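Local coordinates for protein beta-lactamase II (PDB 6V72) that probably hydrolyses beta-lactams to substituted beta-amino acids as a zinc-dependent class B metallo-beta-lactamase, and so is expected to give resistance to these antibiotics, at residues 35-40 with 75-80; 49-54 with 67-72. One frame throughout, in Å; residues are numbered along the deposited sequence.

Contact 1: 35-40 with 75-80. With CA (calcium ion), chain C; FMT (formic acid), chain J.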
# COMPACT_ATOMS: atom_id res chain seq x y z
N TRP A 35 14.06 24.78 -7.90
CA TRP A 35 13.56 23.93 -8.96
C TRP A 35 13.08 22.61 -8.37
O TRP A 35 13.71 22.04 -7.47
CB TRP A 35 14.64 23.66 -9.99
CG TRP A 35 14.97 24.88 -10.77
CD1 TRP A 35 15.99 25.75 -10.53
CD2 TRP A 35 14.24 25.42 -11.88
NE1 TRP A 35 15.96 26.77 -11.44
CE2 TRP A 35 14.89 26.59 -12.28
CE3 TRP A 35 13.11 24.99 -12.59
CZ2 TRP A 35 14.46 27.36 -13.36
CZ3 TRP A 35 12.67 25.77 -13.67
CH2 TRP A 35 13.34 26.94 -14.03
N MSE A 36 11.96 22.13 -8.89
CA MSE A 36 11.59 20.73 -8.65
C MSE A 36 11.95 19.91 -9.86
O MSE A 36 11.67 20.32 -11.00
CB MSE A 36 10.11 20.61 -8.30
CG MSE A 36 9.76 19.20 -7.84
SE MSE A 36 7.86 19.09 -7.38
CE MSE A 36 8.21 19.55 -5.59
N HIS A 37 12.66 18.80 -9.65
CA HIS A 37 12.91 17.86 -10.73
C HIS A 37 11.93 16.70 -10.61
O HIS A 37 11.70 16.18 -9.51
CB HIS A 37 14.37 17.37 -10.77
CG HIS A 37 14.87 16.64 -9.55
ND1 HIS A 37 14.65 15.29 -9.33
CD2 HIS A 37 15.67 17.06 -8.53
CE1 HIS A 37 15.24 14.93 -8.21
NE2 HIS A 37 15.88 15.97 -7.71
N THR A 38 11.38 16.30 -11.74
CA THR A 38 10.46 15.17 -11.80
C THR A 38 10.91 14.21 -12.88
O THR A 38 11.20 14.63 -14.01
CB THR A 38 9.02 15.63 -12.08
OG1 THR A 38 8.62 16.54 -11.05
CG2 THR A 38 8.04 14.44 -12.10
N THR A 39 10.95 12.93 -12.54
CA THR A 39 11.22 11.88 -13.50
C THR A 39 10.20 10.76 -13.32
O THR A 39 9.52 10.67 -12.30
CB THR A 39 12.64 11.32 -13.35
OG1 THR A 39 12.88 10.97 -11.98
CG2 THR A 39 13.68 12.33 -13.86
N TYR A 40 10.11 9.90 -14.32
CA TYR A 40 9.05 8.90 -14.35
C TYR A 40 9.63 7.51 -14.53
O TYR A 40 10.65 7.30 -15.19
CB TYR A 40 8.02 9.18 -15.47
CG TYR A 40 7.32 10.49 -15.28
CD1 TYR A 40 7.86 11.67 -15.77
CD2 TYR A 40 6.13 10.57 -14.55
CE1 TYR A 40 7.23 12.88 -15.58
CE2 TYR A 40 5.49 11.78 -14.35
CZ TYR A 40 6.04 12.93 -14.87
OH TYR A 40 5.42 14.15 -14.68
N GLU A 75 22.15 11.90 -13.93
CA GLU A 75 23.18 12.58 -14.71
C GLU A 75 22.60 13.79 -15.44
O GLU A 75 23.26 14.84 -15.57
CB GLU A 75 23.81 11.60 -15.71
CG GLU A 75 24.67 10.54 -15.06
CD GLU A 75 24.94 9.32 -15.96
OE1 GLU A 75 24.56 9.34 -17.15
OE2 GLU A 75 25.50 8.34 -15.46
N GLN A 76 21.35 13.68 -15.92
CA GLN A 76 20.75 14.81 -16.62
C GLN A 76 20.48 15.97 -15.67
O GLN A 76 20.64 17.13 -16.06
CB GLN A 76 19.48 14.37 -17.35
CG GLN A 76 19.83 13.47 -18.52
CD GLN A 76 18.63 12.98 -19.30
OE1 GLN A 76 17.52 12.91 -18.79
NE2 GLN A 76 18.87 12.62 -20.57
N ILE A 77 20.07 15.69 -14.42
CA ILE A 77 19.89 16.78 -13.46
C ILE A 77 21.21 17.49 -13.22
O ILE A 77 21.27 18.73 -13.21
CB ILE A 77 19.29 16.25 -12.14
CG1 ILE A 77 17.93 15.62 -12.37
CG2 ILE A 77 19.15 17.39 -11.14
CD1 ILE A 77 17.44 14.81 -11.15
N VAL A 78 22.28 16.72 -13.03
CA VAL A 78 23.60 17.30 -12.79
C VAL A 78 24.02 18.15 -13.99
O VAL A 78 24.59 19.24 -13.83
CB VAL A 78 24.61 16.18 -12.47
CG1 VAL A 78 26.03 16.72 -12.41
CG2 VAL A 78 24.23 15.51 -11.13
N ALA A 79 23.74 17.66 -15.20
CA ALA A 79 24.12 18.41 -16.40
C ALA A 79 23.29 19.68 -16.55
O ALA A 79 23.79 20.70 -17.01
CB ALA A 79 23.97 17.53 -17.64
N TRP A 80 22.01 19.64 -16.18
CA TRP A 80 21.20 20.85 -16.25
C TRP A 80 21.75 21.93 -15.33
O TRP A 80 21.83 23.10 -15.70
CB TRP A 80 19.75 20.52 -15.91
CG TRP A 80 18.75 21.54 -16.38
CD1 TRP A 80 18.41 21.83 -17.67
CD2 TRP A 80 17.97 22.40 -15.56
NE1 TRP A 80 17.45 22.81 -17.70
CE2 TRP A 80 17.16 23.18 -16.41
CE3 TRP A 80 17.85 22.58 -14.17
CZ2 TRP A 80 16.26 24.13 -15.93
CZ3 TRP A 80 16.96 23.52 -13.70
CH2 TRP A 80 16.17 24.28 -14.57
CA CA C . 24.24 9.62 -19.47
C FMT J . 4.51 15.70 -9.70
O1 FMT J . 4.61 14.65 -9.07
O2 FMT J . 5.45 16.28 -10.24
O HOH W 1 22.35 10.93 -18.84
O HOH W 2 25.83 11.30 -19.23
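Two tryptophans meet in an almost perpendicular T-shaped stack, W80, in the modelled one of its two conformers, driving the edge of its six-membered ring into the face of W35. They meet where helix 71-84 packs on strand 34-41 of the larger sheet in the metallo-beta-lactamase fold. The six-ring centroids lie 4.8 Å apart with planes at 86°, and CH2 of W80 stands over the middle of the W35 indole, 3.5 Å from CE2 of W35. W80 reaches this position because its CG is anti to the backbone N (chi1 -161°), which sends the indole out from the helix toward the strand. F27 stacks on W80 and F22 also meets it, so the pair belongs to a larger aromatic cluster with strands 20-22 and 25-29. Nearly one helical turn earlier, I77 lays its terminal methyl over the imidazole of H37 in a CH-pi contact, CD1 being 16° off the ring normal. The H37 ring is also held by a hydrogen bond from NE2 to the carbonyl of V65, which helps to fix its rotation. The methyl sits off-centre, nearest ND1: I77 CD1 to H37 ND1 is 3.4 Å.

Contact 2: 49-54 with 67-72. With CA (calcium ion), chain C.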
# COMPACT_ATOMS: atom_id res chain seq x y z
N ILE A 49 5.03 6.58 -13.08
CA ILE A 49 4.93 7.07 -11.71
C ILE A 49 5.98 8.15 -11.51
O ILE A 49 7.15 7.93 -11.84
CB ILE A 49 5.14 5.93 -10.68
CG1 ILE A 49 4.11 4.81 -10.90
CG2 ILE A 49 5.06 6.48 -9.25
CD1 ILE A 49 3.95 3.91 -9.70
N PRO A 50 5.62 9.32 -10.98
CA PRO A 50 6.62 10.37 -10.80
C PRO A 50 7.45 10.17 -9.55
O PRO A 50 7.00 9.62 -8.54
CB PRO A 50 5.76 11.64 -10.66
CG PRO A 50 4.48 11.11 -10.00
CD PRO A 50 4.26 9.75 -10.61
N SER A 51 8.70 10.62 -9.63
CA SER A 51 9.54 10.86 -8.47
C SER A 51 10.02 12.30 -8.54
O SER A 51 10.51 12.73 -9.59
CB SER A 51 10.73 9.88 -8.40
OG SER A 51 11.46 10.07 -7.19
N ASN A 52 9.82 13.04 -7.44
CA ASN A 52 10.17 14.46 -7.35
C ASN A 52 11.31 14.68 -6.36
O ASN A 52 11.33 14.08 -5.28
CB ASN A 52 9.01 15.32 -6.84
CG ASN A 52 7.73 15.10 -7.60
OD1 ASN A 52 6.65 14.93 -6.99
ND2 ASN A 52 7.80 15.12 -8.90
N GLY A 53 12.20 15.61 -6.70
CA GLY A 53 13.16 16.13 -5.76
C GLY A 53 13.39 17.60 -6.02
O GLY A 53 12.62 18.21 -6.78
N LEU A 54 14.41 18.20 -5.41
CA LEU A 54 14.63 19.64 -5.53
C LEU A 54 16.04 19.93 -6.01
O LEU A 54 16.96 19.13 -5.83
CB LEU A 54 14.42 20.39 -4.20
CG LEU A 54 13.09 20.18 -3.46
CD1 LEU A 54 13.10 20.91 -2.13
CD2 LEU A 54 11.96 20.66 -4.34
N THR A 67 17.85 11.90 -5.65
CA THR A 67 18.19 11.57 -7.02
C THR A 67 16.90 11.34 -7.82
O THR A 67 15.79 11.33 -7.29
CB THR A 67 19.06 10.32 -7.07
OG1 THR A 67 18.30 9.18 -6.66
CG2 THR A 67 20.31 10.46 -6.18
N ALA A 68 17.07 11.19 -9.13
CA ALA A 68 15.97 10.72 -9.97
C ALA A 68 15.83 9.21 -9.84
O ALA A 68 16.55 8.56 -9.07
CB ALA A 68 16.21 11.12 -11.43
N TRP A 69 14.90 8.62 -10.60
CA TRP A 69 14.72 7.17 -10.56
C TRP A 69 15.99 6.44 -10.98
O TRP A 69 16.30 5.37 -10.45
CB TRP A 69 13.58 6.74 -11.47
CG TRP A 69 12.18 6.99 -10.99
CD1 TRP A 69 11.29 7.87 -11.52
CD2 TRP A 69 11.46 6.28 -9.96
NE1 TRP A 69 10.08 7.79 -10.88
CE2 TRP A 69 10.16 6.82 -9.92
CE3 TRP A 69 11.80 5.26 -9.07
CZ2 TRP A 69 9.20 6.37 -9.02
CZ3 TRP A 69 10.84 4.82 -8.18
CH2 TRP A 69 9.56 5.38 -8.16
N THR A 70 16.72 6.98 -11.96
CA THR A 70 17.82 6.23 -12.56
C THR A 70 19.10 7.05 -12.55
O THR A 70 19.07 8.28 -12.39
CB THR A 70 17.52 5.80 -14.00
OG1 THR A 70 17.48 6.94 -14.85
CG2 THR A 70 16.19 5.07 -14.08
N ASP A 71 20.22 6.35 -12.72
CA ASP A 71 21.51 7.00 -12.94
C ASP A 71 21.48 7.94 -14.13
O ASP A 71 21.96 9.08 -14.04
CB ASP A 71 22.63 5.96 -13.11
CG ASP A 71 22.22 4.73 -13.96
OD1 ASP A 71 21.25 4.75 -14.77
OD2 ASP A 71 22.92 3.70 -13.81
N GLU A 72 20.93 7.49 -15.26
CA GLU A 72 20.93 8.34 -16.45
C GLU A 72 20.13 9.61 -16.22
O GLU A 72 20.53 10.70 -16.67
CB GLU A 72 20.37 7.58 -17.65
CG GLU A 72 21.21 6.40 -18.07
CD GLU A 72 22.63 6.82 -18.37
OE1 GLU A 72 22.81 7.73 -19.23
OE2 GLU A 72 23.55 6.29 -17.72
CA CA C . 24.24 9.62 -19.47
O HOH W 3 13.21 11.96 -7.50
O HOH W 1 22.35 10.93 -18.84
O HOH W 2 25.83 11.30 -19.23
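W69 lies with one indole face against S51 while its ring nitrogen reaches the backbone of I49, joining the turn before helix 71-84 to strand 49-58 of the metallo-beta-lactamase fold. With CG anti to its own carbonyl carbon, the indole reaches across to the strand, where its NE1 and five-membered ring do most of the touching. W69 NE1 donates to I49 O over 3.1 Å, but the bond is bent to 135° at the hydrogen and the acceptor is tilted 28° out of the ring plane. The same NE1 has a weak second acceptor in the carbonyl of T39. Above the pyrrole part, S51 CB makes a CH-pi contact, 3.5 Å from the centroid of the W69 five-membered ring and displaced toward NE1. The S51 hydroxyl is anti to the backbone N (chi1 -175°), a rotation that brings it to a water bridging the two segments. The W69 side chain also lies close to that of H226, which binds zinc in a structure of this protein though none is bound to this chain; the packing thus borders the zinc site. The bridging water lies 2.6 Å from S51 OG and donates to T67 O at 2.7 Å.

Contact 1 is buried and contact 2 lies at the surface, yet both fasten helix 71-84 or the turn leading into it to neighbouring antiparallel strands of the same sheet. Along the chain, contact 2 is nested within the loop closed by contact 1, and their centres are about 7 Å apart. Backbone pairing couples them directly: T39 O to S51 N and H37 O to G53 N are probable hydrogen bonds. The buried interface relies on aromatic and CH-pi packing, whereas the outer one adds a direct hydrogen bond and a water bridge. At the helix start, E75 of contact 1 and E72 of contact 2 bind one calcium ion together.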